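Ethanolamine utilization protein EutJ (Carboxydothermus hydrogenoformans Z-2901, PDB 3H1Q) binds ATP and probably serves ethanolamine utilization as a member of the actin-like ATPase superfamily. Local coordinates at residues 31-36 / 75-80; 82-85 / 91-94. One frame throughout, in Å; residues are numbered along the deposited sequence.

Contact 1. Residues 31-36 / 75-80; sequences VGVDLG and QIVREL. With ATP (adenosine-5'-triphosphate), chain C.
Val33, on a strand that runs out after Asp34, lies opposite Val77 on a helix, their CA atoms 7.9 Å apart. No hydrogen bond joins the two segments, and the contact is purely apolar. Val33 and Val77 both point their CB toward the partner, and the two side chains cross obliquely with methyl meeting methyl: CG1 of Val33 lies 4.1 Å from CG2 of Val77. Val33 sets this CG1 opposite its backbone N (chi1 180°), on the branch that reaches the helix. The same CG2 of Val77 is also approached by Leu35, whose CD2 comes to 4.4 Å from it. The CB of Leu35 points neither toward the helix nor away from it, but its longer chain brings CD2 nearer, while the compact, branched valines suit the spot where strand and helix face each other directly. The other side of the strand belongs to the nucleotide. There Asp34 OD2 lies 3.3 Å from ATP O1G, two acceptors with no hydrogen bond between them. Gly36 has no side chain to stand in the way of the beta-phosphate, and its C lies 3.7 Å from ATP O1B. Asp34, Leu35 and Gly36 all belong to the ATP pocket; the Asp-Leu-Gly sequence is consistent with the first phosphate-binding motif of actin-like ATPases. Around the contact, strand 30-34 bonds through its backbone to Val43 and Val41 on one neighbour and to Ala96 on the other. Val33 also touches Leu42 and Ala95 of these strands, Leu80 of helix 70-87 rests on Ile40, and Asp34 packs against helix 263-269.

Contact 2. Residues 82-85 / 91-94; sequences AKVE and ELFQ
The carboxylate of Glu85 has Glu91 over one face, with Glu91 CB 3.6 Å from Glu85 CD, and Leu92 near the edge that carries OE2, with Leu92 CG 3.6 Å from that oxygen. The backbone N of Leu92 donates to Glu85 OE2 across 2.8 Å in an almost straight bond (175°). It arrives on the anti side, 34° out of the carboxylate plane and on the face where Glu91 sits. The carboxylate of Glu91 is turned nearly parallel to that of Glu85, 11° between planes, but their OE1 atoms stay 5.1 Å apart. A water donates to both of these oxygens, only weakly to Glu91 OE1. Glutamate suits position 85 because its chain, extended beyond CG, spans from the helix to the loop backbone. Lys81 forms a salt bridge with the same OE2 and a hydrogen bond with Leu92 O, so its charge probably eases the closeness of these two acceptors. Beneath this polar layer, Val84 CG1 meets Leu92 CD1 at 4.1 Å, the side chains crossing at about a right angle. Both touch Val44 of the sheet, a place fit for branched apolar groups. The arrangement ties the last turns of helix 70-87 to the loop leading into strand 94-98, a helix-to-strand connection of the ribonuclease H-like fold on which actin-like ATPases are built.

Overall arrangement
Both contacts use helix 70-87, and their centres lie 10 Å apart. Along the chain both segments of contact 1 come before those of contact 2. Contact 1 lays the middle of the helix on strand 30-34; contact 2 fastens its later turns to the loop before strand 94-98, which runs parallel beside strand 30-34. The two meet where Val31 CG2 packs 3.9 Å from Leu92 CD2. Together they seat one helix on a five-stranded mixed sheet of order 3-2-1-4-5, as in actin-like ATPases. Contact 1 backs the ATP phosphates, whereas contact 2 is structural packing away from the site.

Contact 1. Residues 31-36 / 75-80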
# COMPACT_ATOMS: atom_id res chain seq x y z
N VAL A 31 -9.77 2.88 12.78
CA VAL A 31 -10.06 2.87 11.36
C VAL A 31 -9.00 3.67 10.60
O VAL A 31 -8.47 4.67 11.10
CB VAL A 31 -11.45 3.43 11.06
CG1 VAL A 31 -11.83 3.17 9.62
CG2 VAL A 31 -12.49 2.80 11.97
N GLY A 32 -8.68 3.20 9.40
CA GLY A 32 -7.68 3.84 8.61
C GLY A 32 -8.15 3.79 7.19
O GLY A 32 -8.67 2.77 6.72
N VAL A 33 -8.00 4.91 6.50
CA VAL A 33 -8.26 4.91 5.10
C VAL A 33 -6.95 5.20 4.38
O VAL A 33 -6.18 6.08 4.80
CB VAL A 33 -9.33 5.93 4.74
CG1 VAL A 33 -9.60 5.94 3.21
CG2 VAL A 33 -10.60 5.62 5.52
N ASP A 34 -6.68 4.40 3.35
CA ASP A 34 -5.52 4.57 2.51
C ASP A 34 -5.96 5.03 1.14
O ASP A 34 -6.58 4.26 0.37
CB ASP A 34 -4.75 3.27 2.39
CG ASP A 34 -3.45 3.42 1.58
OD1 ASP A 34 -2.39 3.64 2.22
OD2 ASP A 34 -3.47 3.32 0.30
N LEU A 35 -5.63 6.28 0.83
CA LEU A 35 -5.93 6.80 -0.51
C LEU A 35 -4.80 6.42 -1.48
O LEU A 35 -3.64 6.27 -1.08
CB LEU A 35 -6.22 8.30 -0.45
CG LEU A 35 -7.44 8.66 0.42
CD1 LEU A 35 -7.68 10.15 0.45
CD2 LEU A 35 -8.71 7.95 -0.05
N GLY A 36 -5.11 6.19 -2.75
CA GLY A 36 -4.08 5.62 -3.60
C GLY A 36 -4.31 5.68 -5.09
O GLY A 36 -5.44 5.94 -5.60
N GLN A 75 -17.48 8.90 -2.81
CA GLN A 75 -18.30 7.76 -3.19
C GLN A 75 -17.70 6.41 -2.77
O GLN A 75 -18.40 5.59 -2.14
CB GLN A 75 -18.52 7.73 -4.69
CG GLN A 75 -19.87 8.23 -5.15
CD GLN A 75 -19.73 9.24 -6.29
OE1 GLN A 75 -19.06 10.27 -6.13
NE2 GLN A 75 -20.34 8.95 -7.44
N ILE A 76 -16.41 6.19 -3.12
CA ILE A 76 -15.68 4.95 -2.79
C ILE A 76 -15.55 4.80 -1.27
O ILE A 76 -16.04 3.81 -0.70
CB ILE A 76 -14.26 4.83 -3.47
CG1 ILE A 76 -14.35 4.88 -5.01
CG2 ILE A 76 -13.53 3.55 -3.00
CD1 ILE A 76 -15.19 3.78 -5.64
N VAL A 77 -14.94 5.76 -0.59
CA VAL A 77 -14.88 5.65 0.86
C VAL A 77 -16.27 5.40 1.44
O VAL A 77 -16.46 4.50 2.26
CB VAL A 77 -14.30 6.86 1.50
CG1 VAL A 77 -14.35 6.74 3.02
CG2 VAL A 77 -12.90 7.05 0.99
N ARG A 78 -17.26 6.17 1.00
CA ARG A 78 -18.61 5.93 1.47
C ARG A 78 -19.04 4.50 1.25
O ARG A 78 -19.51 3.86 2.18
CB ARG A 78 -19.59 6.94 0.91
CG ARG A 78 -19.54 8.19 1.73
CD ARG A 78 -20.45 9.27 1.23
NE ARG A 78 -21.84 8.84 1.14
CZ ARG A 78 -22.76 9.08 2.06
NH1 ARG A 78 -22.45 9.74 3.17
NH2 ARG A 78 -24.00 8.63 1.86
N GLU A 79 -18.83 3.96 0.05
CA GLU A 79 -19.35 2.61 -0.22
C GLU A 79 -18.62 1.53 0.60
O GLU A 79 -19.23 0.53 1.03
CB GLU A 79 -19.43 2.31 -1.73
CG GLU A 79 -18.15 1.84 -2.43
CD GLU A 79 -18.15 2.16 -3.97
OE1 GLU A 79 -18.21 3.37 -4.37
OE2 GLU A 79 -18.07 1.19 -4.78
N LEU A 80 -17.33 1.77 0.86
CA LEU A 80 -16.51 0.91 1.69
C LEU A 80 -17.01 0.95 3.13
O LEU A 80 -17.36 -0.10 3.69
CB LEU A 80 -15.03 1.30 1.62
CG LEU A 80 -14.37 1.26 0.25
CD1 LEU A 80 -12.94 1.64 0.40
CD2 LEU A 80 -14.48 -0.10 -0.45
PG ATP C . -0.30 2.98 -2.22
O1G ATP C . -1.26 1.92 -1.70
O2G ATP C . 1.09 2.46 -2.48
O3G ATP C . -0.23 4.22 -1.35
PB ATP C . -1.74 2.38 -4.54
O1B ATP C . -2.01 2.86 -5.93
O2B ATP C . -2.94 1.98 -3.74
O3B ATP C . -0.80 3.38 -3.70
PA ATP C . -0.72 -0.36 -4.10
O1A ATP C . -2.07 -0.71 -3.54
O2A ATP C . 0.47 -0.40 -3.17
O3A ATP C . -0.71 1.14 -4.72
O5' ATP C . -0.45 -1.20 -5.44
C5' ATP C . -1.28 -1.19 -6.59
C4' ATP C . -0.47 -1.96 -7.62
O4' ATP C . -0.20 -3.27 -7.11
C3' ATP C . -1.24 -2.15 -8.90
O3' ATP C . -0.42 -1.85 -10.04
C2' ATP C . -1.54 -3.62 -8.96
O2' ATP C . -1.53 -4.10 -10.30
C1' ATP C . -0.45 -4.26 -8.11
N9 ATP C . -0.99 -5.61 -7.74
C8 ATP C . -2.07 -5.90 -6.98
N7 ATP C . -2.30 -7.24 -6.93
C5 ATP C . -1.37 -7.85 -7.69
C6 ATP C . -1.02 -9.24 -8.07
N6 ATP C . -1.73 -10.31 -7.63
N1 ATP C . 0.04 -9.43 -8.89
C2 ATP C . 0.79 -8.42 -9.36
N3 ATP C . 0.54 -7.13 -9.05
C4 ATP C . -0.51 -6.77 -8.23

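Contact 2. Residues 82-85 / 91-94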
# COMPACT_ATOMS: atom_id res chain seq x y z
N ALA A 82 -19.74 1.56 4.25
CA ALA A 82 -21.02 0.92 4.40
C ALA A 82 -20.89 -0.57 4.32
O ALA A 82 -21.59 -1.28 5.00
CB ALA A 82 -21.98 1.41 3.38
N LYS A 83 -19.99 -1.05 3.47
CA LYS A 83 -19.85 -2.49 3.32
C LYS A 83 -19.40 -3.05 4.64
O LYS A 83 -19.98 -4.00 5.17
CB LYS A 83 -18.84 -2.87 2.25
CG LYS A 83 -18.66 -4.40 2.16
CD LYS A 83 -18.31 -4.94 0.78
CE LYS A 83 -17.01 -4.37 0.28
NZ LYS A 83 -16.65 -4.92 -1.06
N VAL A 84 -18.34 -2.43 5.16
CA VAL A 84 -17.72 -2.87 6.38
C VAL A 84 -18.74 -2.75 7.48
O VAL A 84 -18.90 -3.67 8.30
CB VAL A 84 -16.44 -2.07 6.66
CG1 VAL A 84 -16.06 -2.11 8.14
CG2 VAL A 84 -15.31 -2.60 5.80
N GLU A 85 -19.49 -1.65 7.48
CA GLU A 85 -20.54 -1.50 8.48
C GLU A 85 -21.64 -2.55 8.44
O GLU A 85 -22.08 -2.96 9.48
CB GLU A 85 -21.09 -0.09 8.46
CG GLU A 85 -20.19 0.86 9.19
CD GLU A 85 -20.58 2.31 9.01
OE1 GLU A 85 -21.57 2.60 8.31
OE2 GLU A 85 -19.88 3.18 9.59
N GLU A 91 -21.38 0.77 13.63
CA GLU A 91 -20.91 1.77 12.68
C GLU A 91 -19.63 2.50 13.14
O GLU A 91 -19.29 2.51 14.32
CB GLU A 91 -22.03 2.73 12.29
CG GLU A 91 -22.37 3.75 13.33
CD GLU A 91 -23.18 4.91 12.75
OE1 GLU A 91 -24.26 4.66 12.18
OE2 GLU A 91 -22.75 6.08 12.88
N LEU A 92 -18.93 3.09 12.18
CA LEU A 92 -17.67 3.74 12.41
C LEU A 92 -17.83 5.24 12.35
O LEU A 92 -18.57 5.78 11.51
CB LEU A 92 -16.68 3.32 11.34
CG LEU A 92 -16.78 1.88 10.87
CD1 LEU A 92 -16.30 1.81 9.47
CD2 LEU A 92 -15.95 1.00 11.74
N PHE A 93 -17.10 5.92 13.21
CA PHE A 93 -17.22 7.34 13.35
C PHE A 93 -15.99 8.09 12.90
O PHE A 93 -16.11 9.25 12.52
CB PHE A 93 -17.57 7.67 14.79
CG PHE A 93 -18.84 7.03 15.22
CD1 PHE A 93 -20.08 7.62 14.90
CD2 PHE A 93 -18.82 5.80 15.90
CE1 PHE A 93 -21.28 7.01 15.29
CE2 PHE A 93 -20.01 5.18 16.29
CZ PHE A 93 -21.24 5.78 15.99
N GLN A 94 -14.82 7.45 12.92
CA GLN A 94 -13.58 8.17 12.66
C GLN A 94 -12.48 7.30 12.12
O GLN A 94 -12.45 6.10 12.37
CB GLN A 94 -13.08 8.83 13.93
CG GLN A 94 -12.67 7.85 14.95
CD GLN A 94 -13.11 8.27 16.29
OE1 GLN A 94 -14.15 7.83 16.78
NE2 GLN A 94 -12.35 9.16 16.91
O HOH W 1 -24.37 4.15 8.89